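Local coordinates for type III secretion system effector protein ExoU (Pseudomonas fluorescens, PDB 4QMK) that probably acts as a patatin-like phospholipase delivered into host cells by type III secretion and directed to the plasma membrane by phosphatidylinositol 4,5-bisphosphate, at residues R51-S62 and R433-A444. Residues are numbered along the deposited sequence; the frame is centred on the assembly and turned at random.
Sequences RHSDGRVEVVVS and RERHEFPSLNDA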
loop_
_atom_site.group_PDB
_atom_site.type_symbol
_atom_site.label_atom_id
_atom_site.label_comp_id
_atom_site.label_asym_id
_atom_site.label_seq_id
_atom_site.Cartn_x
_atom_site.Cartn_y
_atom_site.Cartn_z
ATOM N N ARG A 51 39.077 37.799 4.874
ATOM C CA ARG A 51 38.834 38.691 3.742
ATOM C C ARG A 51 40.126 39.320 3.240
ATOM O O ARG A 51 40.938 39.816 4.017
ATOM C CB ARG A 51 37.827 39.793 4.099
ATOM C CG ARG A 51 37.678 40.865 3.005
ATOM C CD ARG A 51 36.391 41.694 3.115
ATOM N NE ARG A 51 36.318 42.293 4.420
ATOM C CZ ARG A 51 35.202 42.493 5.092
ATOM N NH1 ARG A 51 34.006 42.172 4.595
ATOM N NH2 ARG A 51 35.293 43.014 6.292
ATOM N N HIS A 52 40.298 39.312 1.924
ATOM C CA HIS A 52 41.463 39.942 1.278
ATOM C C HIS A 52 41.159 41.413 0.983
ATOM O O HIS A 52 40.095 41.907 1.285
ATOM C CB HIS A 52 41.799 39.178 -0.022
ATOM C CG HIS A 52 42.257 37.774 0.207
ATOM N ND1 HIS A 52 41.398 36.699 0.222
ATOM C CD2 HIS A 52 43.486 37.273 0.455
ATOM C CE1 HIS A 52 42.074 35.592 0.474
ATOM N NE2 HIS A 52 43.346 35.914 0.613
ATOM N N SER A 53 42.092 42.104 0.356
ATOM C CA SER A 53 41.897 43.502 -0.027
ATOM C C SER A 53 40.814 43.640 -1.089
ATOM O O SER A 53 39.941 44.516 -1.005
ATOM C CB SER A 53 43.191 44.015 -0.610
ATOM O OG SER A 53 44.276 43.412 0.075
ATOM N N ASP A 54 40.899 42.751 -2.086
ATOM C CA ASP A 54 39.984 42.682 -3.233
ATOM C C ASP A 54 38.522 42.557 -2.822
ATOM O O ASP A 54 37.609 42.759 -3.631
ATOM C CB ASP A 54 40.271 41.421 -4.077
ATOM C CG ASP A 54 41.681 40.862 -3.874
ATOM O OD1 ASP A 54 42.661 41.650 -3.890
ATOM O OD2 ASP A 54 41.798 39.622 -3.699
ATOM N N GLY A 55 38.298 42.155 -1.579
ATOM C CA GLY A 55 36.950 41.845 -1.123
ATOM C C GLY A 55 36.694 40.353 -1.240
ATOM O O GLY A 55 35.650 39.873 -0.827
ATOM N N ARG A 56 37.646 39.625 -1.820
ATOM C CA ARG A 56 37.548 38.204 -1.920
ATOM C C ARG A 56 37.462 37.663 -0.487
ATOM O O ARG A 56 38.217 38.070 0.390
ATOM C CB ARG A 56 38.816 37.618 -2.591
ATOM C CG ARG A 56 39.023 37.946 -4.068
ATOM C CD ARG A 56 38.150 37.076 -4.974
ATOM N NE ARG A 56 38.568 35.670 -4.924
ATOM C CZ ARG A 56 37.797 34.613 -5.214
ATOM N NH1 ARG A 56 36.519 34.762 -5.571
ATOM N NH2 ARG A 56 38.306 33.390 -5.121
ATOM N N VAL A 57 36.574 36.714 -0.275
ATOM C CA VAL A 57 36.444 36.072 1.006
ATOM C C VAL A 57 36.732 34.586 0.907
ATOM O O VAL A 57 36.367 33.930 -0.050
ATOM C CB VAL A 57 35.049 36.324 1.588
ATOM C CG1 VAL A 57 34.703 35.369 2.702
ATOM C CG2 VAL A 57 34.982 37.759 2.075
ATOM N N GLU A 58 37.367 34.074 1.942
ATOM C CA GLU A 58 37.762 32.681 2.025
ATOM C C GLU A 58 37.177 32.022 3.311
ATOM O O GLU A 58 37.380 32.508 4.412
ATOM C CB GLU A 58 39.282 32.691 2.025
ATOM C CG GLU A 58 39.987 31.570 2.700
ATOM C CD GLU A 58 41.497 31.812 2.801
ATOM O OE1 GLU A 58 42.011 32.764 2.155
ATOM O OE2 GLU A 58 42.173 31.007 3.492
ATOM N N VAL A 59 36.462 30.918 3.146
ATOM C CA VAL A 59 35.893 30.192 4.251
ATOM C C VAL A 59 36.597 28.859 4.391
ATOM O O VAL A 59 36.715 28.142 3.448
ATOM C CB VAL A 59 34.420 29.890 4.000
ATOM C CG1 VAL A 59 33.831 29.125 5.166
ATOM C CG2 VAL A 59 33.636 31.183 3.749
ATOM N N VAL A 60 37.031 28.523 5.598
ATOM C CA VAL A 60 37.695 27.270 5.830
ATOM C C VAL A 60 36.905 26.485 6.853
ATOM O O VAL A 60 36.454 27.019 7.882
ATOM C CB VAL A 60 39.127 27.502 6.328
ATOM C CG1 VAL A 60 39.847 26.201 6.553
ATOM C CG2 VAL A 60 39.909 28.307 5.286
ATOM N N VAL A 61 36.709 25.216 6.552
ATOM C CA VAL A 61 35.991 24.336 7.417
ATOM C C VAL A 61 36.538 22.944 7.475
ATOM O O VAL A 61 37.330 22.545 6.675
ATOM C CB VAL A 61 34.534 24.189 7.019
ATOM C CG1 VAL A 61 33.826 25.508 7.195
ATOM C CG2 VAL A 61 34.409 23.666 5.620
ATOM N N SER A 62 36.110 22.237 8.505
ATOM C CA SER A 62 36.450 20.866 8.764
ATOM C C SER A 62 35.158 20.125 8.508
ATOM O O SER A 62 34.093 20.746 8.467
ATOM C CB SER A 62 36.836 20.723 10.240
ATOM O OG SER A 62 35.681 20.908 11.048
ATOM N N ARG A 433 40.845 19.950 6.682
ATOM C CA ARG A 433 40.359 21.301 6.420
ATOM C C ARG A 433 40.168 21.504 4.959
ATOM O O ARG A 433 40.935 21.017 4.177
ATOM C CB ARG A 433 41.354 22.333 6.910
ATOM C CG ARG A 433 41.493 22.383 8.397
ATOM C CD ARG A 433 40.219 22.819 9.122
ATOM N NE ARG A 433 40.466 22.843 10.561
ATOM C CZ ARG A 433 40.379 21.803 11.376
ATOM N NH1 ARG A 433 40.055 20.603 10.911
ATOM N NH2 ARG A 433 40.638 21.960 12.690
ATOM N N GLU A 434 39.199 22.317 4.604
ATOM C CA GLU A 434 38.907 22.582 3.231
ATOM C C GLU A 434 38.639 24.080 3.119
ATOM O O GLU A 434 38.055 24.667 4.030
ATOM C CB GLU A 434 37.717 21.739 2.863
ATOM C CG GLU A 434 37.377 21.656 1.397
ATOM C CD GLU A 434 36.152 20.773 1.181
ATOM O OE1 GLU A 434 35.090 21.025 1.853
ATOM O OE2 GLU A 434 36.266 19.828 0.355
ATOM N N ARG A 435 39.099 24.691 2.028
ATOM C CA ARG A 435 38.897 26.109 1.794
ATOM C C ARG A 435 37.974 26.381 0.604
ATOM O O ARG A 435 38.077 25.750 -0.443
ATOM C CB ARG A 435 40.240 26.767 1.537
ATOM C CG ARG A 435 40.170 28.220 1.059
ATOM C CD ARG A 435 41.480 28.976 1.266
ATOM N NE ARG A 435 42.586 28.102 0.911
ATOM C CZ ARG A 435 43.627 27.804 1.680
ATOM N NH1 ARG A 435 43.862 28.407 2.832
ATOM N NH2 ARG A 435 44.502 26.956 1.217
ATOM N N HIS A 436 37.052 27.316 0.772
ATOM C CA HIS A 436 36.110 27.661 -0.282
ATOM C C HIS A 436 36.178 29.131 -0.468
ATOM O O HIS A 436 36.068 29.846 0.484
ATOM C CB HIS A 436 34.705 27.270 0.131
ATOM C CG HIS A 436 34.526 25.810 0.345
ATOM N ND1 HIS A 436 34.592 24.903 -0.688
ATOM C CD2 HIS A 436 34.308 25.091 1.458
ATOM C CE1 HIS A 436 34.419 23.681 -0.217
ATOM N NE2 HIS A 436 34.236 23.767 1.083
ATOM N N GLU A 437 36.347 29.594 -1.691
ATOM C CA GLU A 437 36.510 31.016 -1.952
ATOM C C GLU A 437 35.233 31.576 -2.535
ATOM O O GLU A 437 34.508 30.877 -3.228
ATOM C CB GLU A 437 37.638 31.237 -2.930
ATOM C CG GLU A 437 38.863 30.356 -2.707
ATOM C CD GLU A 437 40.020 30.709 -3.627
ATOM O OE1 GLU A 437 40.407 29.855 -4.457
ATOM O OE2 GLU A 437 40.501 31.857 -3.548
ATOM N N PHE A 438 34.981 32.852 -2.276
ATOM C CA PHE A 438 33.772 33.535 -2.745
ATOM C C PHE A 438 34.132 34.959 -3.125
ATOM O O PHE A 438 35.003 35.562 -2.537
ATOM C CB PHE A 438 32.712 33.578 -1.632
ATOM C CG PHE A 438 32.283 32.213 -1.135
ATOM C CD1 PHE A 438 32.947 31.571 -0.105
ATOM C CD2 PHE A 438 31.180 31.599 -1.674
ATOM C CE1 PHE A 438 32.536 30.312 0.323
ATOM C CE2 PHE A 438 30.769 30.350 -1.262
ATOM C CZ PHE A 438 31.443 29.710 -0.267
ATOM N N PRO A 439 33.450 35.516 -4.114
ATOM C CA PRO A 439 33.701 36.900 -4.531
ATOM C C PRO A 439 33.450 37.885 -3.447
ATOM O O PRO A 439 34.001 38.969 -3.489
ATOM C CB PRO A 439 32.667 37.127 -5.619
ATOM C CG PRO A 439 32.449 35.784 -6.213
ATOM C CD PRO A 439 32.575 34.800 -5.069
ATOM N N SER A 440 32.567 37.583 -2.511
ATOM C CA SER A 440 32.330 38.535 -1.415
ATOM C C SER A 440 31.840 37.861 -0.173
ATOM O O SER A 440 31.441 36.696 -0.181
ATOM C CB SER A 440 31.254 39.551 -1.795
ATOM O OG SER A 440 30.012 38.891 -1.988
ATOM N N LEU A 441 31.793 38.640 0.895
ATOM C CA LEU A 441 31.286 38.136 2.152
ATOM C C LEU A 441 29.832 37.772 2.014
ATOM O O LEU A 441 29.370 36.816 2.620
ATOM C CB LEU A 441 31.465 39.150 3.246
ATOM C CG LEU A 441 30.850 38.770 4.588
ATOM C CD1 LEU A 441 31.429 37.470 5.099
ATOM C CD2 LEU A 441 31.152 39.888 5.560
ATOM N N ASN A 442 29.089 38.510 1.211
ATOM C CA ASN A 442 27.678 38.181 1.059
ATOM C C ASN A 442 27.467 36.804 0.411
ATOM O O ASN A 442 26.612 36.055 0.839
ATOM C CB ASN A 442 26.966 39.251 0.271
ATOM C CG ASN A 442 25.513 38.955 0.088
ATOM O OD1 ASN A 442 24.766 38.912 1.041
ATOM N ND2 ASN A 442 25.110 38.717 -1.128
ATOM N N ASP A 443 28.241 36.484 -0.625
ATOM C CA ASP A 443 28.130 35.196 -1.311
ATOM C C ASP A 443 28.491 34.016 -0.404
ATOM O O ASP A 443 27.894 32.951 -0.495
ATOM C CB ASP A 443 29.021 35.175 -2.553
ATOM C CG ASP A 443 28.496 36.048 -3.652
ATOM O OD1 ASP A 443 27.282 36.012 -3.918
ATOM O OD2 ASP A 443 29.296 36.778 -4.254
ATOM N N ALA A 444 29.452 34.220 0.479
ATOM C CA ALA A 444 29.790 33.215 1.472
ATOM C C ALA A 444 28.602 33.028 2.431
ATOM O O ALA A 444 28.210 31.897 2.712
ATOM C CB ALA A 444 31.045 33.628 2.224
HETATM O O HOH W 1 33.471 41.068 0.627
#
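The Phe-438 ring meets Val-59 CG2 obliquely through CE1, at 3.7 Å, while one of its faces is covered by Ala-444, whose CA stands above the ring centre, and Val-57 O lies at its edge. Val-61 CG2 lies at the edge of the His-436 ring. The guanidinium of Arg-56 has Phe-438 O over one face and Glu-437 OE2 at its edge; that of Arg-435 takes Glu-58 OE2 at its edge. These groups belong to or border an antiparallel strand pair, 57-61 with 434-438, in which 434-438 forms the outermost strand, within this chain, of a four-stranded sheet that continues through 47-51 to 36-42. Six backbone hydrogen bonds join the pairs Val-57/Phe-438, Val-59/His-436 and Val-61/Glu-434.

On the face of these pairs, beta-branched valines suit the extended backbone and supply compact apolar surface. Helix 441-446 folds back over it: Ala-444 CB is small enough to approach Val-59 CG2 to 3.9 Å, and Leu-441 CB packs on Val-57 CG2. His-436 turns its NE2 to Glu-434 OE1 on the same strand.

The face of Glu-58, Val-60, Arg-435 and Glu-437 holds a salt bridge beside an apolar contact, Val-60 CG2 lying alongside Arg-435 CB. With CG of Glu-58 anti to the backbone N (chi1 152°), its carboxylate reaches Arg-435, whose NH1 donates to OE2 from above the carboxylate plane; the two planes are perpendicular.

At the turn, Arg-56, bent at chi2 and chi3, curls back to a salt bridge with Glu-437 OE2 through NH2, whose N-H points poorly (139°), a weak hydrogen bond. A water donates to Gly-55 O at 2.9 Å and accepts from Leu-441 N at 3.0 Å.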